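Local coordinates for member of s1p family of ribosomal proteins (Pyrococcus furiosus, PDB 5YH1), which binds manganese through its DHH domain, the piece of a longer S1-containing protein crystallised here, and is probably an exonuclease acting on nucleic acid, at the interface of chains A and B. Sequence-based numbering; all coordinates share one arbitrary frame. Chains: chain A/B, Member of s1p family of ribosomal proteins.

The three contacts are patches of one interface between two copies of the DHH fragment, an interface that is not an exact two-fold. Contact 1 is polar and lies about 25 Å from contact 2 and 22 Å from contact 3, measured between centres of their C-alpha atoms. Contacts 2 and 3 are about 4 Å apart and share A:Ala310, A:Tyr334 and B:Phe419. Helix 286-311 of chain A runs through all three, giving A:Ile296 and A:Glu299 to contact 1 and A:Ala310 to the others. Chain B thus touches this helix at two separated points; the pairing may belong to the crystal alone.

Contact 1: the interface of chains A and B. Residues chain A 262-263, 296, 299; chain B 109, 146, 150.
B:Arg150, from helix 145-152, reaches between A:Glu263 and A:Glu299 and is gripped by both carboxylates along the edges of its guanidinium. Its chain is extended from CG to NE, and the two glutamates meet it from the opposite direction. A:Glu263 is held side-on: B:Arg150 NE donates to A:Glu263 OE2 at 2.7 Å, and B:Arg150 NH2 donates almost straight to A:Glu263 OE1, also at 2.7 Å. The two planes are turned 32° apart, and both oxygens are met on the syn side, somewhat out of the carboxylate plane. A:Glu299 is held end-on. B:Arg150 NH1 meets the syn lone pair of A:Glu299 OE1 at 3.2 Å, while B:Arg150 NH2 approaches A:Glu299 OE2 from above the carboxylate plane at 2.9 Å. The chi1 of A:Glu299, 165°, turns CG away from the backbone N, and the straight chain beyond carries the carboxylate to B:Pro146, whose CB lies 3.5 Å from A:Glu299 OE1. The carbonyl O of B:Pro146 takes a further bond from B:Arg150 NH1, which helps fix the guanidinium. A:Ile296 CG1 and B:Leu109 CD2 lie over opposite faces of the guanidinium, each toward the rim. A:His262, whose CE1 also touches B:Leu109 CD1, donates from ND1 to A:Glu263 OE1 at 2.7 Å, steadying that carboxylate. This salt-bridge cluster ties helices 250-267 and 286-311 of chain A to chain B in the crystal assembly.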
loop_
_atom_site.group_PDB
_atom_site.type_symbol
_atom_site.label_atom_id
_atom_site.label_comp_id
_atom_site.label_asym_id
_atom_site.label_seq_id
_atom_site.Cartn_x
_atom_site.Cartn_y
_atom_site.Cartn_z
ATOM N N HIS A 262 0.151 17.298 10.264
ATOM C CA HIS A 262 -1.186 16.836 9.906
ATOM C C HIS A 262 -1.219 16.416 8.435
ATOM O O HIS A 262 -1.529 15.276 8.123
ATOM C CB HIS A 262 -2.221 17.932 10.192
ATOM C CG HIS A 262 -3.613 17.584 9.777
ATOM N ND1 HIS A 262 -4.096 17.829 8.509
ATOM C CD2 HIS A 262 -4.638 17.036 10.472
ATOM C CE1 HIS A 262 -5.356 17.438 8.440
ATOM N NE2 HIS A 262 -5.706 16.951 9.616
ATOM N N GLU A 263 -0.864 17.331 7.539
ATOM C CA GLU A 263 -0.842 17.010 6.117
ATOM C C GLU A 263 0.061 15.805 5.796
ATOM O O GLU A 263 -0.315 14.945 4.992
ATOM C CB GLU A 263 -0.445 18.228 5.264
ATOM C CG GLU A 263 -1.379 19.427 5.386
ATOM C CD GLU A 263 -2.840 19.102 5.099
ATOM O OE1 GLU A 263 -3.597 18.823 6.058
ATOM O OE2 GLU A 263 -3.241 19.137 3.916
ATOM N N ILE A 296 -6.225 25.168 6.862
ATOM C CA ILE A 296 -5.973 23.851 7.448
ATOM C C ILE A 296 -5.892 23.905 8.972
ATOM O O ILE A 296 -6.437 23.033 9.650
ATOM C CB ILE A 296 -4.691 23.205 6.847
ATOM C CG1 ILE A 296 -4.880 22.968 5.343
ATOM C CG2 ILE A 296 -4.349 21.900 7.557
ATOM C CD1 ILE A 296 -3.598 22.715 4.580
ATOM N N GLU A 299 -9.013 23.309 11.263
ATOM C CA GLU A 299 -9.406 21.913 11.121
ATOM C C GLU A 299 -8.531 21.025 12.002
ATOM O O GLU A 299 -9.033 20.163 12.710
ATOM C CB GLU A 299 -9.308 21.570 9.629
ATOM C CG GLU A 299 -9.311 20.124 9.197
ATOM C CD GLU A 299 -9.114 20.015 7.688
ATOM O OE1 GLU A 299 -9.507 20.962 6.947
ATOM O OE2 GLU A 299 -8.538 19.001 7.241
ATOM N N LEU B 109 -8.594 13.198 2.389
ATOM C CA LEU B 109 -7.381 14.022 2.282
ATOM C C LEU B 109 -6.265 13.300 1.541
ATOM O O LEU B 109 -5.535 13.923 0.773
ATOM C CB LEU B 109 -6.891 14.507 3.650
ATOM C CG LEU B 109 -7.780 15.542 4.348
ATOM C CD1 LEU B 109 -7.096 16.090 5.588
ATOM C CD2 LEU B 109 -8.149 16.680 3.411
ATOM N N PRO B 146 -13.052 20.086 3.551
ATOM C CA PRO B 146 -11.593 20.138 3.760
ATOM C C PRO B 146 -10.779 19.949 2.483
ATOM O O PRO B 146 -9.803 20.658 2.266
ATOM C CB PRO B 146 -11.348 18.997 4.744
ATOM C CG PRO B 146 -12.621 18.922 5.534
ATOM C CD PRO B 146 -13.727 19.265 4.575
ATOM N N ARG B 150 -8.387 22.993 0.324
ATOM C CA ARG B 150 -7.055 22.778 -0.206
ATOM C C ARG B 150 -6.981 23.047 -1.699
ATOM O O ARG B 150 -6.053 23.728 -2.154
ATOM C CB ARG B 150 -6.561 21.377 0.138
ATOM C CG ARG B 150 -6.218 21.248 1.613
ATOM C CD ARG B 150 -6.198 19.799 2.032
ATOM N NE ARG B 150 -5.838 19.612 3.434
ATOM C CZ ARG B 150 -6.656 19.805 4.462
ATOM N NH1 ARG B 150 -7.906 20.236 4.280
ATOM N NH2 ARG B 150 -6.212 19.573 5.694
#

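Contact 2: the interface of chains A and B. Residues chain A 310, 313-314, 334; chain B 402, 419, 422.
In this crystal pairing of DHH-family domains, the 3-10 turn 312-314, which follows helix 286-311 of chain A, meets the short turns 401-403 and 420-422 of chain B. A:His314 sets its imidazole edge against B:Asp402. The ring and carboxylate planes are 16° apart, although the two side chains cross at about a right angle. A:His314 NE2 makes a weak, bent hydrogen bond to B:Asp402 OD2 at 3.2 Å, and A:His314 CE1 lies 3.5 Å from B:Asp402 CB. The aspartate is braced within its own chain: B:Lys422 NZ forms a salt bridge to B:Asp402 OD2 at 2.9 Å, on the syn side but tilted out of the carboxylate plane. Bends at chi2, chi3 and chi4 fold the lysine chain back towards that carboxylate, and its CD packs 3.9 Å from A:Tyr334 CE1. A chi1 of -56° swings the A:Tyr334 ring towards A:His314, where CD1 sits over the centre of one imidazole face. The tyrosine's backbone carbonyl carbon lies over the face of B:Phe419, 3.9 Å from the ring centroid. The backbone C of A:Ala310 lies at the phenyl edge, and A:Ala310 CB, off the plane on the side away from A:Tyr334, is 3.8 Å from B:Phe419 CZ.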
loop_
_atom_site.group_PDB
_atom_site.type_symbol
_atom_site.label_atom_id
_atom_site.label_comp_id
_atom_site.label_asym_id
_atom_site.label_seq_id
_atom_site.Cartn_x
_atom_site.Cartn_y
_atom_site.Cartn_z
ATOM N N ALA A 310 -12.821 13.610 24.168
ATOM C CA ALA A 310 -13.372 12.254 24.226
ATOM C C ALA A 310 -12.476 11.261 24.977
ATOM O O ALA A 310 -12.985 10.322 25.601
ATOM C CB ALA A 310 -13.644 11.744 22.817
ATOM N N PRO A 313 -11.360 11.588 29.690
ATOM C CA PRO A 313 -12.037 10.865 30.776
ATOM C C PRO A 313 -11.520 9.449 31.030
ATOM O O PRO A 313 -11.783 8.889 32.088
ATOM C CB PRO A 313 -13.494 10.809 30.298
ATOM C CG PRO A 313 -13.642 12.002 29.447
ATOM C CD PRO A 313 -12.329 12.114 28.715
ATOM N N HIS A 314 -10.799 8.873 30.075
ATOM C CA HIS A 314 -10.243 7.530 30.242
ATOM C C HIS A 314 -8.792 7.525 30.693
ATOM O O HIS A 314 -8.219 6.471 30.902
ATOM C CB HIS A 314 -10.400 6.767 28.928
ATOM C CG HIS A 314 -11.820 6.687 28.482
ATOM N ND1 HIS A 314 -12.303 7.398 27.407
ATOM C CD2 HIS A 314 -12.883 6.042 29.018
ATOM C CE1 HIS A 314 -13.596 7.164 27.279
ATOM N NE2 HIS A 314 -13.973 6.342 28.242
ATOM N N TYR A 334 -9.562 3.233 23.771
ATOM C CA TYR A 334 -10.163 4.560 23.934
ATOM C C TYR A 334 -9.525 5.600 23.036
ATOM O O TYR A 334 -9.205 6.692 23.478
ATOM C CB TYR A 334 -10.060 5.010 25.397
ATOM C CG TYR A 334 -10.674 4.029 26.360
ATOM C CD1 TYR A 334 -12.044 3.785 26.348
ATOM C CD2 TYR A 334 -9.895 3.339 27.279
ATOM C CE1 TYR A 334 -12.619 2.877 27.226
ATOM C CE2 TYR A 334 -10.460 2.431 28.158
ATOM C CZ TYR A 334 -11.825 2.206 28.124
ATOM O OH TYR A 334 -12.387 1.305 28.988
ATOM N N ASP B 402 -18.037 10.328 26.126
ATOM C CA ASP B 402 -16.703 9.715 26.183
ATOM C C ASP B 402 -16.517 8.484 25.273
ATOM O O ASP B 402 -15.467 7.850 25.310
ATOM C CB ASP B 402 -16.412 9.291 27.629
ATOM C CG ASP B 402 -17.339 8.193 28.104
ATOM O OD1 ASP B 402 -18.517 8.164 27.645
ATOM O OD2 ASP B 402 -16.913 7.362 28.935
ATOM N N PHE B 419 -15.412 4.111 20.247
ATOM C CA PHE B 419 -14.238 3.552 20.924
ATOM C C PHE B 419 -14.481 2.086 21.269
ATOM O O PHE B 419 -15.537 1.738 21.810
ATOM C CB PHE B 419 -13.930 4.321 22.218
ATOM C CG PHE B 419 -13.408 5.721 22.014
ATOM C CD1 PHE B 419 -12.857 6.138 20.807
ATOM C CD2 PHE B 419 -13.447 6.627 23.062
ATOM C CE1 PHE B 419 -12.384 7.435 20.652
ATOM C CE2 PHE B 419 -12.971 7.917 22.914
ATOM C CZ PHE B 419 -12.435 8.323 21.712
ATOM N N LYS B 422 -15.854 1.091 24.623
ATOM C CA LYS B 422 -17.229 1.464 24.961
ATOM C C LYS B 422 -18.260 0.779 24.043
ATOM O O LYS B 422 -19.407 1.221 23.971
ATOM C CB LYS B 422 -17.406 2.989 24.893
ATOM C CG LYS B 422 -16.555 3.824 25.853
ATOM C CD LYS B 422 -16.515 3.298 27.283
ATOM C CE LYS B 422 -17.847 3.376 28.002
ATOM N NZ LYS B 422 -17.979 4.668 28.723
#

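Contact 3: the interface of chains A and B. Residues chain A 310-311, 333-336; chain B 419.
B:Phe419 pushes its phenyl ring against the loop 333-336 of chain A, beside the end of helix 286-311. Beginning at the base, CB of B:Phe419 lies 3.4 Å from the carbonyl O of A:Leu333. CG, opposite the residue's own carbonyl carbon at chi1 -70°, points the ring along the chain A backbone, one face against it, and CG itself faces A:Tyr334 CA. On one border, B:Phe419 CD1 is 3.8 Å from A:Ala335 N, which sits above the same face as the tyrosine carbonyl carbon but nearer the rim. Further out, B:Phe419 CE1 meets A:Ala335 CA at 3.7 Å and the ring carbon A:Pro336 CD at 3.9 Å; the proline and phenylalanine side chains lie side by side and point the same way. On the other border, CE2 reaches the carbonyl O of A:Ala310. At the tip, B:Phe419 CZ packs 3.9 Å from A:Val311 CG2, the two side chains crossing at about a right angle. Cutting this residue back to alanine is likely to open a gap beside the loop, leaving A:Ala335, A:Pro336 and A:Val311 without their aromatic partner. The ring comes from the loop between strand 413-417 and the 3-10 turn 420-422 of chain B and fits where helix 286-311 and the loop after strand 325-330 of chain A come together.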
loop_
_atom_site.group_PDB
_atom_site.type_symbol
_atom_site.label_atom_id
_atom_site.label_comp_id
_atom_site.label_asym_id
_atom_site.label_seq_id
_atom_site.Cartn_x
_atom_site.Cartn_y
_atom_site.Cartn_z
ATOM N N ALA A 310 -12.821 13.610 24.168
ATOM C CA ALA A 310 -13.372 12.254 24.226
ATOM C C ALA A 310 -12.476 11.261 24.977
ATOM O O ALA A 310 -12.985 10.322 25.601
ATOM C CB ALA A 310 -13.644 11.744 22.817
ATOM N N VAL A 311 -11.157 11.462 24.912
ATOM C CA VAL A 311 -10.188 10.496 25.451
ATOM C C VAL A 311 -9.808 10.760 26.913
ATOM O O VAL A 311 -9.584 9.827 27.694
ATOM C CB VAL A 311 -8.908 10.460 24.576
ATOM C CG1 VAL A 311 -7.852 9.550 25.182
ATOM C CG2 VAL A 311 -9.248 9.976 23.173
ATOM N N LEU A 333 -8.223 0.772 23.236
ATOM C CA LEU A 333 -9.634 0.787 23.634
ATOM C C LEU A 333 -10.311 2.156 23.524
ATOM O O LEU A 333 -11.510 2.228 23.227
ATOM C CB LEU A 333 -9.805 0.276 25.065
ATOM C CG LEU A 333 -9.492 -1.192 25.356
ATOM C CD1 LEU A 333 -9.929 -1.530 26.774
ATOM C CD2 LEU A 333 -10.162 -2.123 24.351
ATOM N N TYR A 334 -9.562 3.233 23.771
ATOM C CA TYR A 334 -10.163 4.560 23.934
ATOM C C TYR A 334 -9.525 5.600 23.036
ATOM O O TYR A 334 -9.205 6.692 23.478
ATOM C CB TYR A 334 -10.060 5.010 25.397
ATOM C CG TYR A 334 -10.674 4.029 26.360
ATOM C CD1 TYR A 334 -12.044 3.785 26.348
ATOM C CD2 TYR A 334 -9.895 3.339 27.279
ATOM C CE1 TYR A 334 -12.619 2.877 27.226
ATOM C CE2 TYR A 334 -10.460 2.431 28.158
ATOM C CZ TYR A 334 -11.825 2.206 28.124
ATOM O OH TYR A 334 -12.387 1.305 28.988
ATOM N N ALA A 335 -9.322 5.253 21.777
ATOM C CA ALA A 335 -8.852 6.212 20.794
ATOM C C ALA A 335 -9.294 5.716 19.432
ATOM O O ALA A 335 -9.524 4.529 19.277
ATOM C CB ALA A 335 -7.334 6.338 20.850
ATOM N N PRO A 336 -9.423 6.620 18.446
ATOM C CA PRO A 336 -9.852 6.196 17.115
ATOM C C PRO A 336 -8.710 5.550 16.346
ATOM O O PRO A 336 -7.735 6.223 16.017
ATOM C CB PRO A 336 -10.283 7.508 16.450
ATOM C CG PRO A 336 -9.467 8.560 17.116
ATOM C CD PRO A 336 -9.206 8.079 18.521
ATOM N N PHE B 419 -15.412 4.111 20.247
ATOM C CA PHE B 419 -14.238 3.552 20.924
ATOM C C PHE B 419 -14.481 2.086 21.269
ATOM O O PHE B 419 -15.537 1.738 21.810
ATOM C CB PHE B 419 -13.930 4.321 22.218
ATOM C CG PHE B 419 -13.408 5.721 22.014
ATOM C CD1 PHE B 419 -12.857 6.138 20.807
ATOM C CD2 PHE B 419 -13.447 6.627 23.062
ATOM C CE1 PHE B 419 -12.384 7.435 20.652
ATOM C CE2 PHE B 419 -12.971 7.917 22.914
ATOM C CZ PHE B 419 -12.435 8.323 21.712
#